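Local coordinates for protein putidaredoxin reductase (Pseudomonas putida, PDB 1Q1R) that carries FAD and passes electrons, probably taken from NADH, to putidaredoxin, the iron-sulphur partner that serves the cytochrome P450cam monooxygenase, at residues N150-I155 against A171-T176; G161-A166 against S331-I336; G125-F130 against Q224-V229; A182-R187 against V206-G211. All blocks are in the same frame, centred on the assembly; numbering follows the deposited sequence.

Contact 1. Residues N150-I155 against A171-T176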
loop_
_atom_site.group_PDB
_atom_site.type_symbol
_atom_site.label_atom_id
_atom_site.label_comp_id
_atom_site.label_asym_id
_atom_site.label_seq_id
_atom_site.Cartn_x
_atom_site.Cartn_y
_atom_site.Cartn_z
ATOM N N ASN A 150 7.401 -24.688 12.678
ATOM C CA ASN A 150 5.949 -24.674 12.749
ATOM C C ASN A 150 5.447 -24.445 11.330
ATOM O O ASN A 150 6.193 -23.969 10.465
ATOM C CB ASN A 150 5.445 -23.580 13.697
ATOM C CG ASN A 150 5.212 -24.105 15.105
ATOM O OD1 ASN A 150 5.810 -25.105 15.505
ATOM N ND2 ASN A 150 4.351 -23.432 15.862
ATOM N N ARG A 151 4.192 -24.791 11.081
ATOM C CA ARG A 151 3.640 -24.648 9.745
ATOM C C ARG A 151 2.774 -23.420 9.531
ATOM O O ARG A 151 1.787 -23.198 10.234
ATOM C CB ARG A 151 2.859 -25.915 9.376
ATOM C CG ARG A 151 3.760 -27.126 9.152
ATOM C CD ARG A 151 2.988 -28.440 9.204
ATOM N NE ARG A 151 3.840 -29.578 8.867
ATOM C CZ ARG A 151 4.175 -29.921 7.626
ATOM N NH1 ARG A 151 3.723 -29.219 6.594
ATOM N NH2 ARG A 151 4.973 -30.960 7.413
ATOM N N LEU A 152 3.156 -22.625 8.538
ATOM C CA LEU A 152 2.416 -21.424 8.190
ATOM C C LEU A 152 1.765 -21.575 6.827
ATOM O O LEU A 152 2.352 -22.134 5.900
ATOM C CB LEU A 152 3.338 -20.199 8.144
ATOM C CG LEU A 152 2.768 -18.950 7.438
ATOM C CD1 LEU A 152 1.579 -18.403 8.216
ATOM C CD2 LEU A 152 3.847 -17.882 7.311
ATOM N N VAL A 153 0.541 -21.085 6.721
ATOM C CA VAL A 153 -0.155 -21.078 5.454
ATOM C C VAL A 153 -0.576 -19.638 5.233
ATOM O O VAL A 153 -1.309 -19.059 6.035
ATOM C CB VAL A 153 -1.410 -21.972 5.437
ATOM C CG1 VAL A 153 -2.149 -21.775 4.112
ATOM C CG2 VAL A 153 -1.015 -23.439 5.588
ATOM N N VAL A 154 -0.068 -19.051 4.156
ATOM C CA VAL A 154 -0.400 -17.683 3.797
ATOM C C VAL A 154 -1.467 -17.761 2.708
ATOM O O VAL A 154 -1.285 -18.457 1.710
ATOM C CB VAL A 154 0.831 -16.933 3.222
ATOM C CG1 VAL A 154 0.435 -15.522 2.825
ATOM C CG2 VAL A 154 1.973 -16.926 4.244
ATOM N N ILE A 155 -2.577 -17.061 2.905
ATOM C CA ILE A 155 -3.650 -17.051 1.915
ATOM C C ILE A 155 -3.634 -15.705 1.204
ATOM O O ILE A 155 -4.024 -14.683 1.773
ATOM C CB ILE A 155 -5.024 -17.275 2.574
ATOM C CG1 ILE A 155 -5.005 -18.586 3.367
ATOM C CG2 ILE A 155 -6.112 -17.334 1.501
ATOM C CD1 ILE A 155 -6.205 -18.783 4.277
ATOM N N ALA A 171 12.605 -17.241 9.244
ATOM C CA ALA A 171 12.393 -17.669 10.623
ATOM C C ALA A 171 12.376 -19.198 10.693
ATOM O O ALA A 171 12.079 -19.790 11.735
ATOM C CB ALA A 171 11.075 -17.105 11.147
ATOM N N ASN A 172 12.682 -19.824 9.560
ATOM C CA ASN A 172 12.726 -21.279 9.441
ATOM C C ASN A 172 11.407 -22.014 9.642
ATOM O O ASN A 172 11.382 -23.157 10.098
ATOM C CB ASN A 172 13.792 -21.852 10.376
ATOM C CG ASN A 172 15.198 -21.515 9.918
ATOM O OD1 ASN A 172 15.552 -21.736 8.759
ATOM N ND2 ASN A 172 16.007 -20.981 10.822
ATOM N N MET A 173 10.305 -21.358 9.300
ATOM C CA MET A 173 9.004 -22.000 9.402
ATOM C C MET A 173 8.812 -22.821 8.129
ATOM O O MET A 173 9.546 -22.650 7.156
ATOM C CB MET A 173 7.877 -20.965 9.466
ATOM C CG MET A 173 7.808 -20.133 10.728
ATOM S SD MET A 173 6.230 -19.264 10.773
ATOM C CE MET A 173 5.169 -20.532 11.536
ATOM N N HIS A 174 7.833 -23.718 8.151
ATOM C CA HIS A 174 7.488 -24.511 6.976
ATOM C C HIS A 174 6.416 -23.613 6.381
ATOM O O HIS A 174 5.376 -23.387 7.009
ATOM C CB HIS A 174 6.895 -25.861 7.391
ATOM C CG HIS A 174 6.347 -26.659 6.249
ATOM N ND1 HIS A 174 5.194 -26.308 5.577
ATOM C CD2 HIS A 174 6.799 -27.789 5.654
ATOM C CE1 HIS A 174 4.960 -27.188 4.619
ATOM N NE2 HIS A 174 5.919 -28.095 4.643
ATOM N N VAL A 175 6.659 -23.094 5.182
ATOM C CA VAL A 175 5.719 -22.161 4.572
ATOM C C VAL A 175 5.042 -22.600 3.275
ATOM O O VAL A 175 5.698 -23.079 2.349
ATOM C CB VAL A 175 6.422 -20.805 4.302
ATOM C CG1 VAL A 175 5.408 -19.763 3.884
ATOM C CG2 VAL A 175 7.193 -20.360 5.540
ATOM N N THR A 176 3.724 -22.414 3.227
ATOM C CA THR A 176 2.911 -22.727 2.055
ATOM C C THR A 176 2.103 -21.468 1.725
ATOM O O THR A 176 1.479 -20.874 2.606
ATOM C CB THR A 176 1.906 -23.887 2.328
ATOM O OG1 THR A 176 2.617 -25.069 2.713
ATOM C CG2 THR A 176 1.091 -24.186 1.073
HETATM O O HOH W 1 2.972 -24.797 5.464
#
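Arg151 brings NH1 over one face of the His174 imidazole, toward its rim, 3.1 Å from His174 CE1. The two planes are 43° apart, neither stacked nor square. The arginine chain reaches this place because CG stands anti to the carbonyl carbon (chi1 -70°) and the chain then runs extended to NE, its CG riding against the histidine CB. At the ring's edge, in its plane, a water sits 2.7 Å from His174 ND1; it also donates to Leu152 O and bonds Thr176 OG1, so three groups on two strands share it.

On the face opposite Arg151, His174 and Thr176 the packing is apolar. Met173 bends at its last torsion and brings CE to 3.9 Å from Leu152 CB, while Leu152 CD2 meets Val175 CG1. Leu152 and Val175 suit a face on which Ala168 and Ile169 of helix 159-170 pack, while Met173 reaches Leu146.

Beneath the side chains lies the backbone of two parallel strands, bonded His174 N to Asn150 O, Leu152 N to His174 O, Thr176 N to Leu152 O and Val154 N to Thr176 O. The second of these is 2.8 Å long and almost straight at 175°. Along the other edge of strand 151-155, strand 241-244 continues the sheet through backbone bonds to Arg151 and Val153.

Strand 151-155, helix 159-170 and strand 174-178 form a beta-alpha-beta unit of Rossmann type. Chemically its two faces differ: one is sealed by hydrocarbon, whereas on the other a guanidinium NH1 sits over the imidazole, which would probably disfavour protonation of His174.

Contact 2. Residues G161-A166 against S331-I336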
loop_
_atom_site.group_PDB
_atom_site.type_symbol
_atom_site.label_atom_id
_atom_site.label_comp_id
_atom_site.label_asym_id
_atom_site.label_seq_id
_atom_site.Cartn_x
_atom_site.Cartn_y
_atom_site.Cartn_z
ATOM N N GLY A 161 1.763 -10.642 0.974
ATOM C CA GLY A 161 1.754 -12.072 1.228
ATOM C C GLY A 161 3.141 -12.636 0.986
ATOM O O GLY A 161 3.648 -13.455 1.761
ATOM N N LEU A 162 3.764 -12.188 -0.099
ATOM C CA LEU A 162 5.110 -12.631 -0.448
ATOM C C LEU A 162 6.135 -12.166 0.591
ATOM O O LEU A 162 7.070 -12.897 0.928
ATOM C CB LEU A 162 5.489 -12.098 -1.829
ATOM C CG LEU A 162 4.630 -12.671 -2.964
ATOM C CD1 LEU A 162 4.940 -11.938 -4.270
ATOM C CD2 LEU A 162 4.898 -14.166 -3.088
ATOM N N GLU A 163 5.972 -10.943 1.084
ATOM C CA GLU A 163 6.892 -10.426 2.095
ATOM C C GLU A 163 6.728 -11.199 3.404
ATOM O O GLU A 163 7.698 -11.435 4.126
ATOM C CB GLU A 163 6.652 -8.935 2.309
ATOM C CG GLU A 163 7.250 -8.087 1.193
ATOM C CD GLU A 163 7.031 -6.610 1.399
ATOM O OE1 GLU A 163 6.597 -6.221 2.504
ATOM O OE2 GLU A 163 7.302 -5.834 0.456
ATOM N N VAL A 164 5.496 -11.595 3.705
ATOM C CA VAL A 164 5.237 -12.370 4.909
ATOM C C VAL A 164 5.912 -13.736 4.759
ATOM O O VAL A 164 6.600 -14.206 5.665
ATOM C CB VAL A 164 3.725 -12.562 5.126
ATOM C CG1 VAL A 164 3.477 -13.685 6.123
ATOM C CG2 VAL A 164 3.110 -11.266 5.630
ATOM N N ALA A 165 5.723 -14.368 3.601
ATOM C CA ALA A 165 6.326 -15.674 3.336
ATOM C C ALA A 165 7.849 -15.612 3.445
ATOM O O ALA A 165 8.466 -16.487 4.051
ATOM C CB ALA A 165 5.920 -16.173 1.940
ATOM N N ALA A 166 8.454 -14.583 2.854
ATOM C CA ALA A 166 9.907 -14.428 2.899
ATOM C C ALA A 166 10.389 -14.304 4.343
ATOM O O ALA A 166 11.388 -14.906 4.726
ATOM C CB ALA A 166 10.332 -13.197 2.102
ATOM N N SER A 331 9.107 -3.158 -2.619
ATOM C CA SER A 331 8.862 -4.372 -1.864
ATOM C C SER A 331 10.222 -4.939 -1.504
ATOM O O SER A 331 11.167 -4.844 -2.290
ATOM C CB SER A 331 8.074 -5.383 -2.705
ATOM O OG SER A 331 7.890 -6.604 -2.006
ATOM N N ASP A 332 10.328 -5.504 -0.309
ATOM C CA ASP A 332 11.577 -6.100 0.148
ATOM C C ASP A 332 11.313 -7.569 0.407
ATOM O O ASP A 332 10.524 -7.917 1.285
ATOM C CB ASP A 332 12.059 -5.450 1.448
ATOM C CG ASP A 332 12.542 -4.027 1.252
ATOM O OD1 ASP A 332 12.869 -3.371 2.270
ATOM O OD2 ASP A 332 12.606 -3.564 0.089
ATOM N N GLN A 333 11.969 -8.424 -0.365
ATOM C CA GLN A 333 11.825 -9.864 -0.220
ATOM C C GLN A 333 13.219 -10.474 -0.332
ATOM O O GLN A 333 13.926 -10.236 -1.311
ATOM C CB GLN A 333 10.916 -10.413 -1.322
ATOM C CG GLN A 333 9.484 -9.881 -1.274
ATOM C CD GLN A 333 8.683 -10.278 -2.500
ATOM O OE1 GLN A 333 8.773 -11.412 -2.974
ATOM N NE2 GLN A 333 7.883 -9.350 -3.011
ATOM N N TYR A 334 13.613 -11.244 0.677
ATOM C CA TYR A 334 14.928 -11.876 0.695
ATOM C C TYR A 334 16.031 -10.874 0.357
ATOM O O TYR A 334 16.893 -11.144 -0.479
ATOM C CB TYR A 334 14.975 -13.045 -0.295
ATOM C CG TYR A 334 13.847 -14.036 -0.131
ATOM C CD1 TYR A 334 12.859 -14.165 -1.107
ATOM C CD2 TYR A 334 13.760 -14.839 1.004
ATOM C CE1 TYR A 334 11.808 -15.075 -0.956
ATOM C CE2 TYR A 334 12.714 -15.748 1.167
ATOM C CZ TYR A 334 11.745 -15.861 0.184
ATOM O OH TYR A 334 10.721 -16.767 0.339
ATOM N N GLU A 335 15.995 -9.716 1.004
ATOM C CA GLU A 335 16.999 -8.670 0.800
ATOM C C GLU A 335 17.131 -8.190 -0.645
ATOM O O GLU A 335 18.137 -7.581 -1.007
ATOM C CB GLU A 335 18.372 -9.144 1.296
ATOM C CG GLU A 335 18.453 -9.393 2.798
ATOM C CD GLU A 335 19.798 -9.960 3.221
ATOM O OE1 GLU A 335 20.828 -9.280 3.028
ATOM O OE2 GLU A 335 19.828 -11.095 3.745
ATOM N N ILE A 336 16.126 -8.469 -1.466
ATOM C CA ILE A 336 16.142 -8.042 -2.861
ATOM C C ILE A 336 15.461 -6.680 -2.983
ATOM O O ILE A 336 14.365 -6.477 -2.464
ATOM C CB ILE A 336 15.402 -9.052 -3.759
ATOM C CG1 ILE A 336 16.168 -10.373 -3.788
ATOM C CG2 ILE A 336 15.241 -8.485 -5.163
ATOM C CD1 ILE A 336 15.481 -11.457 -4.592
#
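Helix 161-166 and strand 331-333 run in roughly the same direction, their axes 29° apart and 7.8 Å at closest approach, with Glu163 facing Gln333 where the backbones come nearest. Glu163 spans the gap with a chain extended beyond CG, and its OE2 takes two bonds. Ser331 OG donates to it at 2.6 Å on the anti lone pair, while the amide of Asp332 comes from above the carboxylate plane, 3.1 Å from N to OE2. The other oxygen, OE1, binds Ser49 and forms a salt bridge with Lys50, so the buried charge is met from both ends.

Ser331 OG is in turn held by Gln333: NE2 donates to it at 2.9 Å, nearly straight and in the amide plane. This second-shell bond fixes which way the serine hydroxyl is used. With OE1 of the amide on His201, Gln333 is fastened at both tips, and its flat end lies across Leu162 CB. A long amide suits this place, having a donor and an acceptor to spend on two different neighbours.

Farther along, Ala166 CB points at the face of the Tyr334 ring, 3.7 Å from its centroid and 16° off the normal, a CH-pi contact. A small alanine lets the ring come down close on the helix. Tyr334 is placed by the type I' turn from Gln333 to Ile336, and His201 meets its ring edge-to-face.

The helix that starts within a probable Rossmann-type glycine motif, Gly161 being its last glycine, docks here on a hairpin of the C-terminal domain, beside the FAD, as befits the glutathione reductase fold.

Contact 3. Residues G125-F130 against Q224-V229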
loop_
_atom_site.group_PDB
_atom_site.type_symbol
_atom_site.label_atom_id
_atom_site.label_comp_id
_atom_site.label_asym_id
_atom_site.label_seq_id
_atom_site.Cartn_x
_atom_site.Cartn_y
_atom_site.Cartn_z
ATOM N N GLY A 125 -11.904 -16.840 12.095
ATOM C CA GLY A 125 -11.317 -15.514 12.196
ATOM C C GLY A 125 -10.922 -15.140 13.617
ATOM O O GLY A 125 -9.955 -14.403 13.824
ATOM N N LYS A 126 -11.664 -15.656 14.596
ATOM C CA LYS A 126 -11.404 -15.376 16.008
ATOM C C LYS A 126 -10.131 -16.039 16.540
ATOM O O LYS A 126 -9.499 -15.519 17.454
ATOM C CB LYS A 126 -12.574 -15.852 16.871
ATOM C CG LYS A 126 -13.956 -15.496 16.359
ATOM C CD LYS A 126 -14.245 -14.012 16.439
ATOM C CE LYS A 126 -15.675 -13.729 15.985
ATOM N NZ LYS A 126 -15.994 -12.273 16.001
ATOM N N ALA A 127 -9.774 -17.194 15.985
ATOM C CA ALA A 127 -8.589 -17.926 16.428
ATOM C C ALA A 127 -7.369 -17.008 16.537
ATOM O O ALA A 127 -7.137 -16.162 15.671
ATOM C CB ALA A 127 -8.298 -19.073 15.469
ATOM N N ASN A 128 -6.588 -17.180 17.600
ATOM C CA ASN A 128 -5.412 -16.344 17.801
ATOM C C ASN A 128 -4.301 -16.691 16.812
ATOM O O ASN A 128 -3.314 -15.955 16.691
ATOM C CB ASN A 128 -4.912 -16.471 19.246
ATOM C CG ASN A 128 -4.250 -17.797 19.523
ATOM O OD1 ASN A 128 -4.640 -18.826 18.976
ATOM N ND2 ASN A 128 -3.243 -17.784 20.392
ATOM N N ASN A 129 -4.462 -17.808 16.102
ATOM C CA ASN A 129 -3.465 -18.204 15.122
ATOM C C ASN A 129 -3.943 -18.025 13.679
ATOM O O ASN A 129 -3.434 -18.655 12.756
ATOM C CB ASN A 129 -2.978 -19.638 15.380
ATOM C CG ASN A 129 -4.019 -20.684 15.076
ATOM O OD1 ASN A 129 -5.220 -20.437 15.160
ATOM N ND2 ASN A 129 -3.557 -21.882 14.751
ATOM N N PHE A 130 -4.935 -17.159 13.504
ATOM C CA PHE A 130 -5.443 -16.799 12.182
ATOM C C PHE A 130 -5.462 -15.277 12.240
ATOM O O PHE A 130 -6.149 -14.702 13.081
ATOM C CB PHE A 130 -6.874 -17.288 11.935
ATOM C CG PHE A 130 -7.411 -16.886 10.581
ATOM C CD1 PHE A 130 -7.275 -17.732 9.482
ATOM C CD2 PHE A 130 -7.974 -15.628 10.388
ATOM C CE1 PHE A 130 -7.685 -17.331 8.212
ATOM C CE2 PHE A 130 -8.389 -15.215 9.115
ATOM C CZ PHE A 130 -8.241 -16.070 8.029
ATOM N N GLN A 224 -9.646 -23.563 20.400
ATOM C CA GLN A 224 -10.305 -22.751 19.383
ATOM C C GLN A 224 -9.257 -22.172 18.428
ATOM O O GLN A 224 -9.303 -20.996 18.078
ATOM C CB GLN A 224 -11.091 -21.607 20.032
ATOM C CG GLN A 224 -12.289 -22.054 20.858
ATOM C CD GLN A 224 -13.361 -22.707 20.010
ATOM O OE1 GLN A 224 -13.991 -22.058 19.170
ATOM N NE2 GLN A 224 -13.572 -24.000 20.220
ATOM N N LYS A 225 -8.306 -23.005 18.026
ATOM C CA LYS A 225 -7.260 -22.585 17.104
ATOM C C LYS A 225 -7.359 -23.381 15.808
ATOM O O LYS A 225 -7.876 -24.498 15.796
ATOM C CB LYS A 225 -5.881 -22.797 17.735
ATOM C CG LYS A 225 -5.605 -21.862 18.908
ATOM C CD LYS A 225 -4.305 -22.187 19.643
ATOM C CE LYS A 225 -3.082 -22.091 18.744
ATOM N NZ LYS A 225 -1.810 -22.214 19.530
ATOM N N VAL A 226 -6.874 -22.797 14.716
ATOM C CA VAL A 226 -6.891 -23.478 13.429
ATOM C C VAL A 226 -5.815 -24.557 13.469
ATOM O O VAL A 226 -4.721 -24.328 13.987
ATOM C CB VAL A 226 -6.572 -22.502 12.270
ATOM C CG1 VAL A 226 -6.389 -23.281 10.958
ATOM C CG2 VAL A 226 -7.694 -21.477 12.130
ATOM N N THR A 227 -6.135 -25.738 12.949
ATOM C CA THR A 227 -5.174 -26.828 12.909
ATOM C C THR A 227 -4.890 -27.227 11.470
ATOM O O THR A 227 -3.916 -27.926 11.197
ATOM C CB THR A 227 -5.679 -28.073 13.677
ATOM O OG1 THR A 227 -6.961 -28.458 13.171
ATOM C CG2 THR A 227 -5.787 -27.774 15.166
ATOM N N ALA A 228 -5.739 -26.790 10.542
ATOM C CA ALA A 228 -5.529 -27.126 9.139
ATOM C C ALA A 228 -6.361 -26.289 8.173
ATOM O O ALA A 228 -7.452 -25.829 8.502
ATOM C CB ALA A 228 -5.806 -28.615 8.911
ATOM N N VAL A 229 -5.824 -26.096 6.973
ATOM C CA VAL A 229 -6.500 -25.332 5.929
ATOM C C VAL A 229 -6.897 -26.346 4.855
ATOM O O VAL A 229 -6.066 -27.141 4.416
ATOM C CB VAL A 229 -5.550 -24.279 5.301
ATOM C CG1 VAL A 229 -6.304 -23.430 4.279
ATOM C CG2 VAL A 229 -4.950 -23.398 6.393
HETATM O O HOH W 2 -7.496 -18.875 19.579
#
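Asn129 and Val226 meet as a side-chain amide against a strand backbone, where the type I beta turn from Ala127 to Phe130 docks on the three-stranded antiparallel sheet at strand 226-231. The tight part is this amide. OD1 accepts from Val226 N at 2.9 Å, and ND2 donates to Val226 O at 2.8 Å, the two bonds closing a ring that imitates the pairing of a neighbouring strand. Both lie in the plane of the acceptor carbonyl, on a lone pair, and the strand oxygen is only 2° out of the amide plane. The group reaches the strand because CG sits between the backbone N and the carbonyl carbon (chi1 70°), and ND2 also bonds Asp240 O, which probably fixes its orientation. Leucine here would probably leave the N-H and C=O of Val226 without their mates and the turn loosely held to the strand.

Around that grip the packing is apolar. Val226 CG2 lies against Ala127 CB at 4.2 Å and near Phe130 CB, with Val242 of the adjoining sheet touching both Val226 and the phenylalanine. Alanine is small enough to let Gln224 O approach its CB.

Toward solvent the contact slackens. Gln224 is exposed and spends its side-chain NE2 on Thr221 O, while a water accepts from Asn128 N and lies 3.2 Å from Gln224 O. Lysine suits such a rim because its methylenes can pack against a polar neighbour: Asn128 OD1 rests 3.2 Å from Lys225 CG.

Contact 4. Residues A182-R187 against V206-G211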
loop_
_atom_site.group_PDB
_atom_site.type_symbol
_atom_site.label_atom_id
_atom_site.label_comp_id
_atom_site.label_asym_id
_atom_site.label_seq_id
_atom_site.Cartn_x
_atom_site.Cartn_y
_atom_site.Cartn_z
ATOM N N ALA A 182 -3.878 -17.863 -11.419
ATOM C CA ALA A 182 -2.998 -18.819 -12.086
ATOM C C ALA A 182 -1.520 -18.567 -11.802
ATOM O O ALA A 182 -0.690 -19.472 -11.916
ATOM C CB ALA A 182 -3.252 -18.790 -13.585
ATOM N N ARG A 183 -1.192 -17.332 -11.441
ATOM C CA ARG A 183 0.184 -16.960 -11.129
ATOM C C ARG A 183 0.153 -15.799 -10.144
ATOM O O ARG A 183 -0.754 -14.969 -10.187
ATOM C CB ARG A 183 0.933 -16.564 -12.409
ATOM C CG ARG A 183 0.285 -15.440 -13.211
ATOM C CD ARG A 183 0.956 -15.288 -14.580
ATOM N NE ARG A 183 0.353 -14.227 -15.386
ATOM C CZ ARG A 183 0.552 -12.924 -15.192
ATOM N NH1 ARG A 183 1.346 -12.505 -14.215
ATOM N NH2 ARG A 183 -0.050 -12.038 -15.976
ATOM N N VAL A 184 1.130 -15.744 -9.246
ATOM C CA VAL A 184 1.160 -14.670 -8.260
ATOM C C VAL A 184 1.318 -13.313 -8.934
ATOM O O VAL A 184 1.966 -13.200 -9.977
ATOM C CB VAL A 184 2.318 -14.856 -7.245
ATOM C CG1 VAL A 184 2.153 -16.176 -6.504
ATOM C CG2 VAL A 184 3.653 -14.811 -7.959
ATOM N N LEU A 185 0.714 -12.289 -8.342
ATOM C CA LEU A 185 0.811 -10.937 -8.877
ATOM C C LEU A 185 0.332 -10.885 -10.323
ATOM O O LEU A 185 0.782 -10.045 -11.103
ATOM C CB LEU A 185 2.267 -10.462 -8.799
ATOM C CG LEU A 185 2.861 -10.375 -7.389
ATOM C CD1 LEU A 185 4.371 -10.210 -7.456
ATOM C CD2 LEU A 185 2.218 -9.216 -6.650
ATOM N N GLU A 186 -0.586 -11.781 -10.672
ATOM C CA GLU A 186 -1.115 -11.854 -12.030
ATOM C C GLU A 186 -1.675 -10.548 -12.580
ATOM O O GLU A 186 -1.500 -10.238 -13.758
ATOM C CB GLU A 186 -2.194 -12.942 -12.115
ATOM C CG GLU A 186 -3.122 -12.798 -13.316
ATOM C CD GLU A 186 -3.950 -14.038 -13.577
ATOM O OE1 GLU A 186 -5.101 -13.897 -14.033
ATOM O OE2 GLU A 186 -3.446 -15.157 -13.342
ATOM N N ARG A 187 -2.339 -9.774 -11.732
ATOM C CA ARG A 187 -2.937 -8.527 -12.180
ATOM C C ARG A 187 -1.987 -7.359 -12.435
ATOM O O ARG A 187 -2.309 -6.460 -13.212
ATOM C CB ARG A 187 -4.014 -8.086 -11.187
ATOM C CG ARG A 187 -5.143 -9.088 -11.026
ATOM C CD ARG A 187 -6.310 -8.475 -10.273
ATOM N NE ARG A 187 -6.739 -7.223 -10.893
ATOM C CZ ARG A 187 -7.890 -6.612 -10.629
ATOM N NH1 ARG A 187 -8.737 -7.139 -9.752
ATOM N NH2 ARG A 187 -8.196 -5.474 -11.243
ATOM N N VAL A 206 9.602 -22.010 0.020
ATOM C CA VAL A 206 8.166 -21.784 0.042
ATOM C C VAL A 206 7.450 -22.686 -0.954
ATOM O O VAL A 206 7.885 -22.832 -2.097
ATOM C CB VAL A 206 7.812 -20.330 -0.321
ATOM C CG1 VAL A 206 6.292 -20.152 -0.347
ATOM C CG2 VAL A 206 8.444 -19.384 0.665
ATOM N N ASP A 207 6.358 -23.302 -0.514
ATOM C CA ASP A 207 5.569 -24.144 -1.401
ATOM C C ASP A 207 4.397 -23.295 -1.871
ATOM O O ASP A 207 3.405 -23.139 -1.160
ATOM C CB ASP A 207 5.059 -25.390 -0.674
ATOM C CG ASP A 207 4.059 -26.177 -1.503
ATOM O OD1 ASP A 207 4.089 -26.071 -2.748
ATOM O OD2 ASP A 207 3.246 -26.912 -0.912
ATOM N N ILE A 208 4.532 -22.731 -3.068
ATOM C CA ILE A 208 3.500 -21.877 -3.649
ATOM C C ILE A 208 2.492 -22.691 -4.452
ATOM O O ILE A 208 2.865 -23.441 -5.355
ATOM C CB ILE A 208 4.130 -20.812 -4.575
ATOM C CG1 ILE A 208 4.992 -19.858 -3.744
ATOM C CG2 ILE A 208 3.042 -20.051 -5.325
ATOM C CD1 ILE A 208 5.720 -18.817 -4.555
ATOM N N ARG A 209 1.216 -22.536 -4.118
ATOM C CA ARG A 209 0.152 -23.248 -4.814
ATOM C C ARG A 209 -0.806 -22.263 -5.460
ATOM O O ARG A 209 -1.645 -21.659 -4.793
ATOM C CB ARG A 209 -0.602 -24.159 -3.840
ATOM C CG ARG A 209 0.332 -25.076 -3.076
ATOM C CD ARG A 209 -0.361 -26.300 -2.520
ATOM N NE ARG A 209 0.626 -27.219 -1.956
ATOM C CZ ARG A 209 0.408 -28.510 -1.730
ATOM N NH1 ARG A 209 -0.769 -29.049 -2.022
ATOM N NH2 ARG A 209 1.373 -29.264 -1.216
ATOM N N THR A 210 -0.666 -22.099 -6.770
ATOM C CA THR A 210 -1.517 -21.188 -7.518
ATOM C C THR A 210 -2.775 -21.912 -7.980
ATOM O O THR A 210 -2.841 -23.137 -7.941
ATOM C CB THR A 210 -0.773 -20.626 -8.740
ATOM O OG1 THR A 210 -0.233 -21.707 -9.507
ATOM C CG2 THR A 210 0.361 -19.711 -8.295
ATOM N N GLY A 211 -3.773 -21.153 -8.416
ATOM C CA GLY A 211 -5.009 -21.766 -8.857
ATOM C C GLY A 211 -5.598 -22.616 -7.746
ATOM O O GLY A 211 -6.262 -23.625 -7.999
#
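With its OG1 between the backbone N and the carbonyl carbon (chi1 53°), Thr210 turns the hydroxyl to Ala182 O and its methyl, CG2, to Arg183 CA, 4.0 Å away. The OG1 to Ala182 O bond is weak at 3.3 Å, and its proton has another acceptor in reach, so the threonine holds the loop as much by shape as by polarity. Without the hydroxyl and methyl, as with an alanine here, Ala182 O would probably lose this weak donor and a small gap open beside Arg183.

Deeper in, Val184 CG1, anti to the carbonyl carbon (chi1 -60°), meets Ile208 CG2 at 4.1 Å, the two side chains crossing at about a right angle. Beta-branched residues suit this buried spot, being compact and stiff. Val184 also begins the bend of a type II turn from Arg183 to Glu186, and helix 191-204 holds that turn: Glu198 accepts from Val184 N, while Ser194 bonds both Val184 O and the Arg183 guanidinium.

Gly211, next to Thr210, takes a positive phi, which suits a residue without a side chain. Strand 207-209 is the outermost of the parallel sheet beside 174-178, and the loop after strand 174-178 folds back on its end, closing a beta-alpha-beta crossover of the Rossmann-type domain.

How the contacts relate
Contacts 1 and 4 share one parallel sheet, ordered 130-132, 241-244, 151-155, 174-178, 207-209; their centres are about 16 Å apart, and Val175 O probably bonds Asp207 N between them. The centres of contacts 1 and 3 are about 14 Å apart, and Val229 packs on Val153. The centre of contact 2 is about 13 Å from that of contact 1, whose strands flank its helix in the chain, and about 14 Å from that of contact 4, met at Leu162 and Leu185. Along the chain contact 3 encloses contacts 1 and 4 in series. The Rossmann-type unit, probably nucleotide-binding, is thus joined by contact 3 to the three-stranded antiparallel sheet and by contact 2 to the C-terminal domain.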